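Local structure of arginyl-trna synthetase (Thermus thermophilus, 1IQ0) at residues Q155-L160 with H205-G210; E211-V216 with S335-E340. The protein probably attaches L-arginine to tRNA(Arg) at the expense of ATP, as a monomeric class I aminoacyl-tRNA synthetase. One frame throughout, in Å; residues are numbered along the deposited sequence.

Contact 1 of 2, residues Q155-L160 with H205-G210; sequences QAAETL and HALERG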
loop_
_atom_site.group_PDB
_atom_site.type_symbol
_atom_site.label_atom_id
_atom_site.label_comp_id
_atom_site.label_asym_id
_atom_site.label_seq_id
_atom_site.Cartn_x
_atom_site.Cartn_y
_atom_site.Cartn_z
ATOM N N GLN A 155 -17.235 20.964 -3.084
ATOM C CA GLN A 155 -16.176 21.108 -4.081
ATOM C C GLN A 155 -16.687 20.785 -5.481
ATOM O O GLN A 155 -16.334 21.469 -6.444
ATOM C CB GLN A 155 -14.974 20.228 -3.728
ATOM C CG GLN A 155 -14.271 20.669 -2.451
ATOM C CD GLN A 155 -13.976 22.164 -2.437
ATOM O OE1 GLN A 155 -13.214 22.671 -3.265
ATOM N NE2 GLN A 155 -14.592 22.881 -1.496
ATOM N N ALA A 156 -17.520 19.757 -5.594
ATOM C CA ALA A 156 -18.087 19.385 -6.887
ATOM C C ALA A 156 -19.117 20.441 -7.300
ATOM O O ALA A 156 -19.275 20.751 -8.482
ATOM C CB ALA A 156 -18.752 18.020 -6.802
ATOM N N ALA A 157 -19.829 20.988 -6.323
ATOM C CA ALA A 157 -20.824 22.008 -6.627
ATOM C C ALA A 157 -20.130 23.248 -7.183
ATOM O O ALA A 157 -20.608 23.860 -8.131
ATOM C CB ALA A 157 -21.620 22.374 -5.368
ATOM N N GLU A 158 -18.993 23.612 -6.601
ATOM C CA GLU A 158 -18.290 24.796 -7.068
ATOM C C GLU A 158 -17.824 24.690 -8.503
ATOM O O GLU A 158 -17.933 25.660 -9.250
ATOM C CB GLU A 158 -17.100 25.123 -6.169
ATOM C CG GLU A 158 -17.495 25.481 -4.762
ATOM C CD GLU A 158 -16.371 26.136 -3.989
ATOM O OE1 GLU A 158 -15.218 25.664 -4.078
ATOM O OE2 GLU A 158 -16.644 27.122 -3.280
ATOM N N THR A 159 -17.316 23.528 -8.912
ATOM C CA THR A 159 -16.851 23.429 -10.288
ATOM C C THR A 159 -18.022 23.399 -11.255
ATOM O O THR A 159 -17.968 24.039 -12.302
ATOM C CB THR A 159 -15.946 22.193 -10.536
ATOM O OG1 THR A 159 -16.736 21.002 -10.542
ATOM C CG2 THR A 159 -14.898 22.089 -9.466
ATOM N N LEU A 160 -19.079 22.667 -10.915
ATOM C CA LEU A 160 -20.244 22.610 -11.796
ATOM C C LEU A 160 -20.862 24.006 -11.929
ATOM O O LEU A 160 -21.340 24.381 -12.994
ATOM C CB LEU A 160 -21.279 21.615 -11.265
ATOM C CG LEU A 160 -20.801 20.157 -11.259
ATOM C CD1 LEU A 160 -21.935 19.225 -10.816
ATOM C CD2 LEU A 160 -20.328 19.789 -12.655
ATOM N N HIS A 205 -27.599 22.432 -3.612
ATOM C CA HIS A 205 -28.893 21.843 -3.279
ATOM C C HIS A 205 -29.298 20.826 -4.355
ATOM O O HIS A 205 -29.732 19.719 -4.044
ATOM C CB HIS A 205 -29.958 22.943 -3.166
ATOM C CG HIS A 205 -31.321 22.437 -2.808
ATOM N ND1 HIS A 205 -32.390 22.491 -3.680
ATOM C CD2 HIS A 205 -31.794 21.878 -1.669
ATOM C CE1 HIS A 205 -33.461 21.988 -3.090
ATOM N NE2 HIS A 205 -33.126 21.610 -1.869
ATOM N N ALA A 206 -29.156 21.204 -5.622
ATOM C CA ALA A 206 -29.504 20.296 -6.708
ATOM C C ALA A 206 -28.544 19.106 -6.712
ATOM O O ALA A 206 -28.940 17.972 -6.988
ATOM C CB ALA A 206 -29.450 21.029 -8.056
ATOM N N LEU A 207 -27.280 19.368 -6.402
ATOM C CA LEU A 207 -26.285 18.311 -6.365
ATOM C C LEU A 207 -26.672 17.325 -5.263
ATOM O O LEU A 207 -26.682 16.110 -5.481
ATOM C CB LEU A 207 -24.899 18.896 -6.079
ATOM C CG LEU A 207 -23.730 17.915 -6.200
ATOM C CD1 LEU A 207 -23.508 17.559 -7.670
ATOM C CD2 LEU A 207 -22.467 18.557 -5.620
ATOM N N GLU A 208 -27.002 17.858 -4.089
ATOM C CA GLU A 208 -27.390 17.026 -2.950
ATOM C C GLU A 208 -28.642 16.189 -3.231
ATOM O O GLU A 208 -28.816 15.123 -2.649
ATOM C CB GLU A 208 -27.583 17.899 -1.695
ATOM C CG GLU A 208 -26.249 18.406 -1.103
ATOM C CD GLU A 208 -26.401 19.300 0.121
ATOM O OE1 GLU A 208 -27.535 19.555 0.570
ATOM O OE2 GLU A 208 -25.368 19.759 0.644
ATOM N N ARG A 209 -29.495 16.656 -4.137
ATOM C CA ARG A 209 -30.717 15.924 -4.489
ATOM C C ARG A 209 -30.409 14.812 -5.492
ATOM O O ARG A 209 -31.309 14.093 -5.927
ATOM C CB ARG A 209 -31.746 16.867 -5.113
ATOM C CG ARG A 209 -32.113 18.060 -4.254
ATOM C CD ARG A 209 -33.071 18.983 -4.996
ATOM N NE ARG A 209 -34.387 18.921 -4.388
ATOM C CZ ARG A 209 -35.446 18.327 -4.916
ATOM N NH1 ARG A 209 -35.383 17.735 -6.098
ATOM N NH2 ARG A 209 -36.562 18.293 -4.221
ATOM N N GLY A 210 -29.137 14.694 -5.868
ATOM C CA GLY A 210 -28.723 13.673 -6.812
ATOM C C GLY A 210 -29.090 13.977 -8.253
ATOM O O GLY A 210 -29.161 13.069 -9.079
#
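Two helices of the class I catalytic domain, 154-165 and 197-208, pack here through one leucine, Leu207, which reaches from the last turn of the second helix to Ala156, Ala157 and Leu160 on the first. The nearest CA atoms, those of Ala157 and Leu207, are 6.6 Å apart. With CG of Leu207 anti to the backbone N (chi1 -172°), the isobutyl group extends across the interface and its two methyls divide the work. Leu207 CD2 lies against the turn at the alanines, 3.9 Å from Ala156 CB and just as near Ala157 CB, and it also approaches the backbone, 3.7 Å from Ala157 N. The other methyl, Leu207 CD1, meets Leu160 CD1 at 3.9 Å, the two side chains crossing at about a right angle.

The small alanine side chains are consistent with this close approach, and the side-chain contacts are all apolar. On the helix 154-165, Ala156 O is gripped twice, by Leu160 N and by Thr159 OG1 at 3.3 Å, both arriving from the same face of its carbonyl plane. Val216 of helix 213-229 touches both Leu160 and Leu207. Gly210, at positive phi, gives its N to Leu207 O at 2.9 Å. The arrangement is an apolar helix-helix contact within the class I catalytic domain, made by the last turn of helix 197-208 just before the Schellman motif at Gly210 ends it.

Contact 2 of 2, residues E211-V216 with S335-E340; sequences ELREEV and SAPEGE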
loop_
_atom_site.group_PDB
_atom_site.type_symbol
_atom_site.label_atom_id
_atom_site.label_comp_id
_atom_site.label_asym_id
_atom_site.label_seq_id
_atom_site.Cartn_x
_atom_site.Cartn_y
_atom_site.Cartn_z
ATOM N N GLU A 211 -29.305 15.251 -8.568
ATOM C CA GLU A 211 -29.699 15.642 -9.915
ATOM C C GLU A 211 -28.565 16.021 -10.874
ATOM O O GLU A 211 -28.821 16.351 -12.035
ATOM C CB GLU A 211 -30.737 16.772 -9.825
ATOM C CG GLU A 211 -32.123 16.270 -9.404
ATOM C CD GLU A 211 -33.045 17.372 -8.905
ATOM O OE1 GLU A 211 -32.919 18.526 -9.365
ATOM O OE2 GLU A 211 -33.915 17.078 -8.057
ATOM N N LEU A 212 -27.321 15.964 -10.402
ATOM C CA LEU A 212 -26.173 16.284 -11.246
ATOM C C LEU A 212 -25.149 15.153 -11.270
ATOM O O LEU A 212 -23.963 15.395 -11.502
ATOM C CB LEU A 212 -25.464 17.562 -10.758
ATOM C CG LEU A 212 -26.082 18.956 -10.924
ATOM C CD1 LEU A 212 -26.575 19.148 -12.360
ATOM C CD2 LEU A 212 -27.212 19.128 -9.955
ATOM N N ARG A 213 -25.580 13.920 -11.033
ATOM C CA ARG A 213 -24.618 12.834 -11.021
ATOM C C ARG A 213 -23.872 12.650 -12.345
ATOM O O ARG A 213 -22.652 12.452 -12.348
ATOM C CB ARG A 213 -25.259 11.499 -10.628
ATOM C CG ARG A 213 -24.164 10.452 -10.403
ATOM C CD ARG A 213 -24.604 9.008 -10.509
ATOM N NE ARG A 213 -25.092 8.484 -9.247
ATOM C CZ ARG A 213 -24.777 7.287 -8.760
ATOM N NH1 ARG A 213 -23.964 6.476 -9.422
ATOM N NH2 ARG A 213 -25.288 6.900 -7.605
ATOM N N GLU A 214 -24.589 12.706 -13.463
ATOM C CA GLU A 214 -23.944 12.528 -14.764
ATOM C C GLU A 214 -22.858 13.567 -14.980
ATOM O O GLU A 214 -21.775 13.246 -15.474
ATOM C CB GLU A 214 -24.970 12.598 -15.897
ATOM C CG GLU A 214 -26.068 11.557 -15.773
ATOM C CD GLU A 214 -25.517 10.188 -15.427
ATOM O OE1 GLU A 214 -24.718 9.650 -16.225
ATOM O OE2 GLU A 214 -25.876 9.653 -14.353
ATOM N N GLU A 215 -23.143 14.811 -14.607
ATOM C CA GLU A 215 -22.156 15.871 -14.754
ATOM C C GLU A 215 -20.899 15.554 -13.936
ATOM O O GLU A 215 -19.784 15.815 -14.380
ATOM C CB GLU A 215 -22.741 17.219 -14.311
ATOM C CG GLU A 215 -23.702 17.843 -15.327
ATOM C CD GLU A 215 -25.120 17.289 -15.252
ATOM O OE1 GLU A 215 -25.346 16.256 -14.583
ATOM O OE2 GLU A 215 -26.018 17.891 -15.875
ATOM N N VAL A 216 -21.086 14.995 -12.741
ATOM C CA VAL A 216 -19.964 14.638 -11.882
ATOM C C VAL A 216 -19.222 13.449 -12.487
ATOM O O VAL A 216 -17.990 13.417 -12.516
ATOM C CB VAL A 216 -20.445 14.246 -10.458
ATOM C CG1 VAL A 216 -19.292 13.615 -9.669
ATOM C CG2 VAL A 216 -20.974 15.478 -9.723
ATOM N N SER A 335 -21.881 1.614 -6.783
ATOM C CA SER A 335 -23.157 1.668 -6.082
ATOM C C SER A 335 -24.038 2.419 -7.081
ATOM O O SER A 335 -23.530 3.190 -7.905
ATOM C CB SER A 335 -23.039 2.477 -4.791
ATOM O OG SER A 335 -22.561 3.784 -5.058
ATOM N N ALA A 336 -25.343 2.192 -7.016
ATOM C CA ALA A 336 -26.277 2.849 -7.921
ATOM C C ALA A 336 -27.710 2.737 -7.396
ATOM O O ALA A 336 -27.985 1.989 -6.462
ATOM C CB ALA A 336 -26.173 2.218 -9.316
ATOM N N PRO A 337 -28.645 3.486 -7.992
ATOM C CA PRO A 337 -30.034 3.412 -7.529
ATOM C C PRO A 337 -30.552 1.983 -7.646
ATOM O O PRO A 337 -31.259 1.484 -6.770
ATOM C CB PRO A 337 -30.764 4.357 -8.481
ATOM C CG PRO A 337 -29.710 5.371 -8.834
ATOM C CD PRO A 337 -28.495 4.494 -9.056
ATOM N N GLU A 338 -30.176 1.325 -8.734
ATOM C CA GLU A 338 -30.615 -0.038 -8.999
ATOM C C GLU A 338 -29.428 -0.986 -9.072
ATOM O O GLU A 338 -28.372 -0.633 -9.594
ATOM C CB GLU A 338 -31.382 -0.083 -10.324
ATOM C CG GLU A 338 -32.761 -0.712 -10.239
ATOM C CD GLU A 338 -33.727 0.107 -9.407
ATOM O OE1 GLU A 338 -33.928 1.297 -9.731
ATOM O OE2 GLU A 338 -34.288 -0.437 -8.432
ATOM N N GLY A 339 -29.614 -2.195 -8.556
ATOM C CA GLY A 339 -28.553 -3.177 -8.581
ATOM C C GLY A 339 -28.748 -4.203 -7.490
ATOM O O GLY A 339 -29.776 -4.212 -6.812
ATOM N N GLU A 340 -27.757 -5.066 -7.318
ATOM C CA GLU A 340 -27.808 -6.109 -6.303
ATOM C C GLU A 340 -27.320 -5.575 -4.962
ATOM O O GLU A 340 -26.250 -4.970 -4.880
ATOM C CB GLU A 340 -26.943 -7.292 -6.743
ATOM C CG GLU A 340 -26.824 -8.397 -5.714
ATOM C CD GLU A 340 -25.999 -9.563 -6.222
ATOM O OE1 GLU A 340 -24.832 -9.341 -6.610
ATOM O OE2 GLU A 340 -26.520 -10.700 -6.235
#
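A single arginine makes this partly buried, peripheral contact between the first turn of helix 213-229 and the loop 336-339 that leaves strand 333-335, at one side of the largely parallel sheet of the Rossmann-type class I catalytic domain. Arg213 reaches from the helix to Ser335, Ala336 and Pro337, spanning a gap in which the nearest CA atoms, those of Arg213 and Ala336, are 10.6 Å apart. A chi1 of -170° carries the Arg213 chain away from the helix, and a bend at chi3 (-88°) then turns the guanidinium at the loop.

Around that flat group the partners take different positions. Ser335 O sits at its edge, near the plane, 3.6 Å from Arg213 NH1, which brings a polar atom close without making a hydrogen bond. Ala336 CA approaches obliquely, 4.2 Å from Arg213 NH2. Burial between the two segments is modest, 96 Å² in all.

The strong polar partner of the arginine lies in helix 240-245: NH2 forms a salt bridge with Asp242 OD1, an oxygen that is also hydrogen-bonded to Ser335 OG. The one carboxylate oxygen therefore ties helix 213-229 to the end of strand 333-335, and would be expected to balance the arginine's charge. Trp239, at the end of the neighbouring parallel strand 236-239, adds a cation-pi interaction and donates its backbone N to Ser335 OG. Over one face of the Arg213 guanidinium lies Pro337 CD, 4.3 Å from Arg213 NH2.

In the fold
Both segments of contact 1 precede those of contact 2 in the chain, and the centres of the two contacts lie 14 Å apart. They share the junction between helices 197-208 and 213-229: Ala206 O probably accepts a hydrogen bond from Glu211 N, Leu212 CD2 packs on Ala206 CB, and Val216 CG2 touches Leu207 CD1. Contact 1 is the more buried, an aliphatic seam joining helix to helix. Contact 2, partly exposed, joins a helix to a loop at the sheet and depends on a charged side chain whose salt bridge is made outside its two segments. In the first turn of helix 213-229, Val216 packs on Leu160 and Leu207, while Arg213 turns to the loop.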